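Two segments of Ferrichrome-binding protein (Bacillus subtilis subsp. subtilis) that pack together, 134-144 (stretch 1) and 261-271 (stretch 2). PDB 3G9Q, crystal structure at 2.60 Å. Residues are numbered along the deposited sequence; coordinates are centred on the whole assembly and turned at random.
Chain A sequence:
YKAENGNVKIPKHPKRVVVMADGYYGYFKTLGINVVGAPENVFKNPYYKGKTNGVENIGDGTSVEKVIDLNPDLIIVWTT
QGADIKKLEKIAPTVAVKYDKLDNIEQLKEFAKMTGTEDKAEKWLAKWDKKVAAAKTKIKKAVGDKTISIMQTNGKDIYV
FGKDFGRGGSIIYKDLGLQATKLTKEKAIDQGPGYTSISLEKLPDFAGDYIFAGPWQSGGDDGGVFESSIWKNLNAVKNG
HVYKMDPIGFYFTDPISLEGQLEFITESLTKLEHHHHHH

Stretch 1, residues 134-144: AAKTKIKKAVG
Stretch 2 (261-271) QLEFITESLTK

No hydrogen bond crosses between these two helices, yet threonine supplies two of the five most covered residues, and each threonine hydroxyl is satisfied within its own helix. Thr266 OG1 donates to Leu262 O at 2.7 Å, and Thr270 OG1 donates to Thr266 O at 2.8 Å. The general principle is that a threonine on a helix can return its polar group to the carbonyl one turn earlier and offer its methyl to a neighbour, so that a polar residue packs much like an apolar one.

The frame is simple. Residues 134-143 continue a helix that begins earlier in the chain, and the second stretch likewise continues a helix already under way at residue 261. Their N-to-C directions lie 26° apart, close to parallel, and the axes approach to 9.7 Å. Register is set by two pairs: Ala135 CA lies 6.5 Å from Thr266 CA, and Ala142 CA lies 6.2 Å from Thr270 CA. Backbone torsions stay near -65/-45 through most of both stretches. They drift to -120/-13 at Val143, and Gly144 leaves the helix at 62/-130, a positive phi that favours glycine. In the second stretch Leu269 (-75/-4) and Thr270 (-129/-1) depart from the regular values, and Lys271 is extended at -68/146.

Close approach begins at Ala135, whose CB points toward the partner and lies 3.6 Å from Thr266 OG1 and 4.3 Å from Leu262 CD1. Leu262, with chi1 t and chi2 p, starts sideways but its end comes nearer.

Ile139 is the centre of the apolar contact and the residue most covered by the opposing stretch. Its CA-to-CB bond points sideways, but chi1 m and chi2 m bring the end of the side chain nearer. Its CD1 reaches both threonine methyls, 3.3 Å from Thr266 CG2 and 3.6 Å from Thr270 CG2, while Ile139 CG2 meets Leu269 CD1 at 3.7 Å. The rotamers complete the fit: Thr266 has chi1 m, Thr270 chi1 p, and Leu269 chi1 m with chi2 t.

Farther along, Ala142 CB packs 4.0 Å from Thr270 CG2 and 3.9 Å from Leu269 O. Val143, chi1 m, adds a looser contact, its CG1 4.4 Å from Leu269 CB and 4.0 Å from Leu269 O.

Lys138 lies along the exposed side, with chi angles of -158°, -107°, -144° and 67°. Its CD lies 3.4 Å from Thr270 CG2, and its NZ lies 4.2 Å from Thr266 CG2. The charged end thus passes near a methyl without bonding to the partner helix, and the lysine also touches a crystal neighbour.

In all, 373 Å² is buried, both sides summed. This modest contact rests on van der Waals fit, while hydrogen bonding remains the business of each helix.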

# COMPACT_ATOMS: atom_id res chain seq x y z
N ALA A 134 9.68 -16.86 -2.62
CA ALA A 134 9.73 -17.30 -4.02
C ALA A 134 10.16 -16.18 -4.97
O ALA A 134 11.06 -16.36 -5.80
CB ALA A 134 8.38 -17.83 -4.43
N ALA A 135 9.49 -15.03 -4.83
CA ALA A 135 9.78 -13.86 -5.65
C ALA A 135 11.18 -13.32 -5.34
O ALA A 135 11.91 -12.92 -6.25
CB ALA A 135 8.71 -12.78 -5.41
N LYS A 136 11.54 -13.29 -4.07
CA LYS A 136 12.86 -12.80 -3.68
C LYS A 136 13.94 -13.51 -4.47
O LYS A 136 14.81 -12.88 -5.05
CB LYS A 136 13.09 -13.03 -2.19
CG LYS A 136 14.34 -12.42 -1.63
CD LYS A 136 14.38 -12.63 -0.12
CE LYS A 136 15.40 -11.71 0.55
NZ LYS A 136 16.67 -11.75 -0.22
N THR A 137 13.85 -14.84 -4.53
CA THR A 137 14.83 -15.65 -5.25
C THR A 137 14.68 -15.53 -6.77
O THR A 137 15.67 -15.58 -7.50
CB THR A 137 14.71 -17.15 -4.84
OG1 THR A 137 14.79 -17.27 -3.42
CG2 THR A 137 15.83 -17.96 -5.47
N LYS A 138 13.45 -15.37 -7.23
CA LYS A 138 13.19 -15.24 -8.66
C LYS A 138 13.74 -13.92 -9.20
O LYS A 138 14.27 -13.86 -10.31
CB LYS A 138 11.69 -15.32 -8.92
CG LYS A 138 11.33 -15.72 -10.33
CD LYS A 138 10.79 -14.53 -11.09
CE LYS A 138 9.67 -14.95 -12.05
NZ LYS A 138 8.46 -15.41 -11.32
N ILE A 139 13.61 -12.86 -8.39
CA ILE A 139 14.07 -11.52 -8.74
C ILE A 139 15.60 -11.42 -8.63
O ILE A 139 16.24 -11.01 -9.59
CB ILE A 139 13.41 -10.42 -7.82
CG1 ILE A 139 11.89 -10.59 -7.75
CG2 ILE A 139 13.67 -9.02 -8.38
CD1 ILE A 139 11.11 -10.59 -9.09
N LYS A 140 16.19 -11.77 -7.49
CA LYS A 140 17.66 -11.68 -7.33
C LYS A 140 18.37 -12.38 -8.49
O LYS A 140 19.48 -12.01 -8.86
CB LYS A 140 18.13 -12.32 -6.00
CG LYS A 140 17.61 -11.64 -4.72
CD LYS A 140 18.35 -10.35 -4.35
CE LYS A 140 19.56 -10.63 -3.47
NZ LYS A 140 20.54 -11.55 -4.10
N LYS A 141 17.72 -13.38 -9.07
CA LYS A 141 18.29 -14.10 -10.18
C LYS A 141 18.26 -13.23 -11.45
O LYS A 141 19.24 -13.18 -12.19
CB LYS A 141 17.50 -15.39 -10.39
CG LYS A 141 18.16 -16.41 -11.30
CD LYS A 141 17.27 -17.64 -11.46
CE LYS A 141 15.91 -17.27 -12.06
NZ LYS A 141 15.03 -18.45 -12.31
N ALA A 142 17.16 -12.52 -11.66
CA ALA A 142 17.01 -11.66 -12.83
C ALA A 142 17.68 -10.28 -12.74
O ALA A 142 18.03 -9.73 -13.78
CB ALA A 142 15.52 -11.47 -13.14
N VAL A 143 17.88 -9.73 -11.53
CA VAL A 143 18.50 -8.40 -11.40
C VAL A 143 19.79 -8.33 -10.60
O VAL A 143 20.48 -7.31 -10.64
CB VAL A 143 17.55 -7.39 -10.74
CG1 VAL A 143 16.19 -7.42 -11.42
CG2 VAL A 143 17.45 -7.67 -9.25
N GLY A 144 20.12 -9.39 -9.88
CA GLY A 144 21.34 -9.38 -9.09
C GLY A 144 21.34 -8.31 -8.01
O GLY A 144 20.41 -8.19 -7.22
N GLN A 261 0.48 -5.69 -5.27
CA GLN A 261 1.69 -4.89 -5.48
C GLN A 261 2.92 -5.76 -5.70
O GLN A 261 3.75 -5.43 -6.53
CB GLN A 261 1.95 -3.97 -4.28
CG GLN A 261 0.82 -3.01 -3.97
CD GLN A 261 1.10 -2.17 -2.74
OE1 GLN A 261 0.33 -1.28 -2.40
NE2 GLN A 261 2.22 -2.45 -2.07
N LEU A 262 3.03 -6.87 -4.97
CA LEU A 262 4.19 -7.74 -5.13
C LEU A 262 4.15 -8.43 -6.47
O LEU A 262 5.19 -8.77 -7.01
CB LEU A 262 4.26 -8.80 -4.02
CG LEU A 262 5.44 -9.80 -4.13
CD1 LEU A 262 6.78 -9.07 -4.22
CD2 LEU A 262 5.44 -10.72 -2.92
N GLU A 263 2.95 -8.65 -7.00
CA GLU A 263 2.82 -9.29 -8.31
C GLU A 263 3.33 -8.30 -9.36
O GLU A 263 4.13 -8.64 -10.23
CB GLU A 263 1.36 -9.67 -8.57
CG GLU A 263 1.11 -10.58 -9.78
CD GLU A 263 -0.39 -10.75 -10.11
OE1 GLU A 263 -1.16 -11.16 -9.20
OE2 GLU A 263 -0.79 -10.47 -11.27
N PHE A 264 2.87 -7.05 -9.27
CA PHE A 264 3.30 -6.04 -10.21
C PHE A 264 4.81 -5.80 -10.17
O PHE A 264 5.43 -5.64 -11.21
CB PHE A 264 2.56 -4.74 -9.96
CG PHE A 264 3.12 -3.58 -10.71
CD1 PHE A 264 3.00 -3.49 -12.08
CD2 PHE A 264 3.81 -2.58 -10.04
CE1 PHE A 264 3.55 -2.42 -12.77
CE2 PHE A 264 4.37 -1.51 -10.73
CZ PHE A 264 4.23 -1.43 -12.10
N ILE A 265 5.37 -5.76 -8.96
CA ILE A 265 6.81 -5.56 -8.78
C ILE A 265 7.58 -6.69 -9.50
O ILE A 265 8.45 -6.43 -10.34
CB ILE A 265 7.22 -5.60 -7.26
CG1 ILE A 265 6.47 -4.52 -6.46
CG2 ILE A 265 8.75 -5.48 -7.13
CD1 ILE A 265 6.57 -4.66 -4.94
N THR A 266 7.24 -7.93 -9.16
CA THR A 266 7.86 -9.13 -9.71
C THR A 266 7.72 -9.24 -11.22
O THR A 266 8.72 -9.41 -11.93
CB THR A 266 7.27 -10.38 -9.06
OG1 THR A 266 7.35 -10.26 -7.63
CG2 THR A 266 8.04 -11.62 -9.51
N GLU A 267 6.49 -9.14 -11.72
CA GLU A 267 6.27 -9.22 -13.16
C GLU A 267 7.13 -8.19 -13.89
O GLU A 267 7.82 -8.53 -14.85
CB GLU A 267 4.80 -9.00 -13.50
CG GLU A 267 4.52 -8.90 -15.00
CD GLU A 267 4.92 -10.16 -15.78
OE1 GLU A 267 5.03 -10.07 -17.03
OE2 GLU A 267 5.10 -11.24 -15.18
N SER A 268 7.10 -6.93 -13.44
CA SER A 268 7.87 -5.85 -14.06
C SER A 268 9.35 -6.17 -14.13
O SER A 268 9.97 -6.00 -15.18
CB SER A 268 7.72 -4.55 -13.26
OG SER A 268 6.37 -4.19 -13.03
N LEU A 269 9.90 -6.60 -13.00
CA LEU A 269 11.32 -6.92 -12.90
C LEU A 269 11.78 -8.22 -13.54
O LEU A 269 12.98 -8.49 -13.54
CB LEU A 269 11.77 -6.93 -11.44
CG LEU A 269 11.70 -5.58 -10.74
CD1 LEU A 269 12.49 -5.69 -9.44
CD2 LEU A 269 12.30 -4.49 -11.62
N THR A 270 10.86 -9.02 -14.07
CA THR A 270 11.25 -10.28 -14.69
C THR A 270 10.72 -10.52 -16.10
O THR A 270 11.01 -11.57 -16.67
CB THR A 270 10.82 -11.53 -13.86
OG1 THR A 270 9.40 -11.52 -13.68
CG2 THR A 270 11.53 -11.57 -12.50
N LYS A 271 9.93 -9.61 -16.67
CA LYS A 271 9.40 -9.84 -18.03
C LYS A 271 10.53 -9.79 -19.08
O LYS A 271 11.50 -9.05 -18.92
CB LYS A 271 8.25 -8.87 -18.35
CG LYS A 271 8.44 -7.41 -17.92
CD LYS A 271 7.12 -6.60 -17.99
CE LYS A 271 7.34 -5.13 -17.60
NZ LYS A 271 8.34 -4.45 -18.51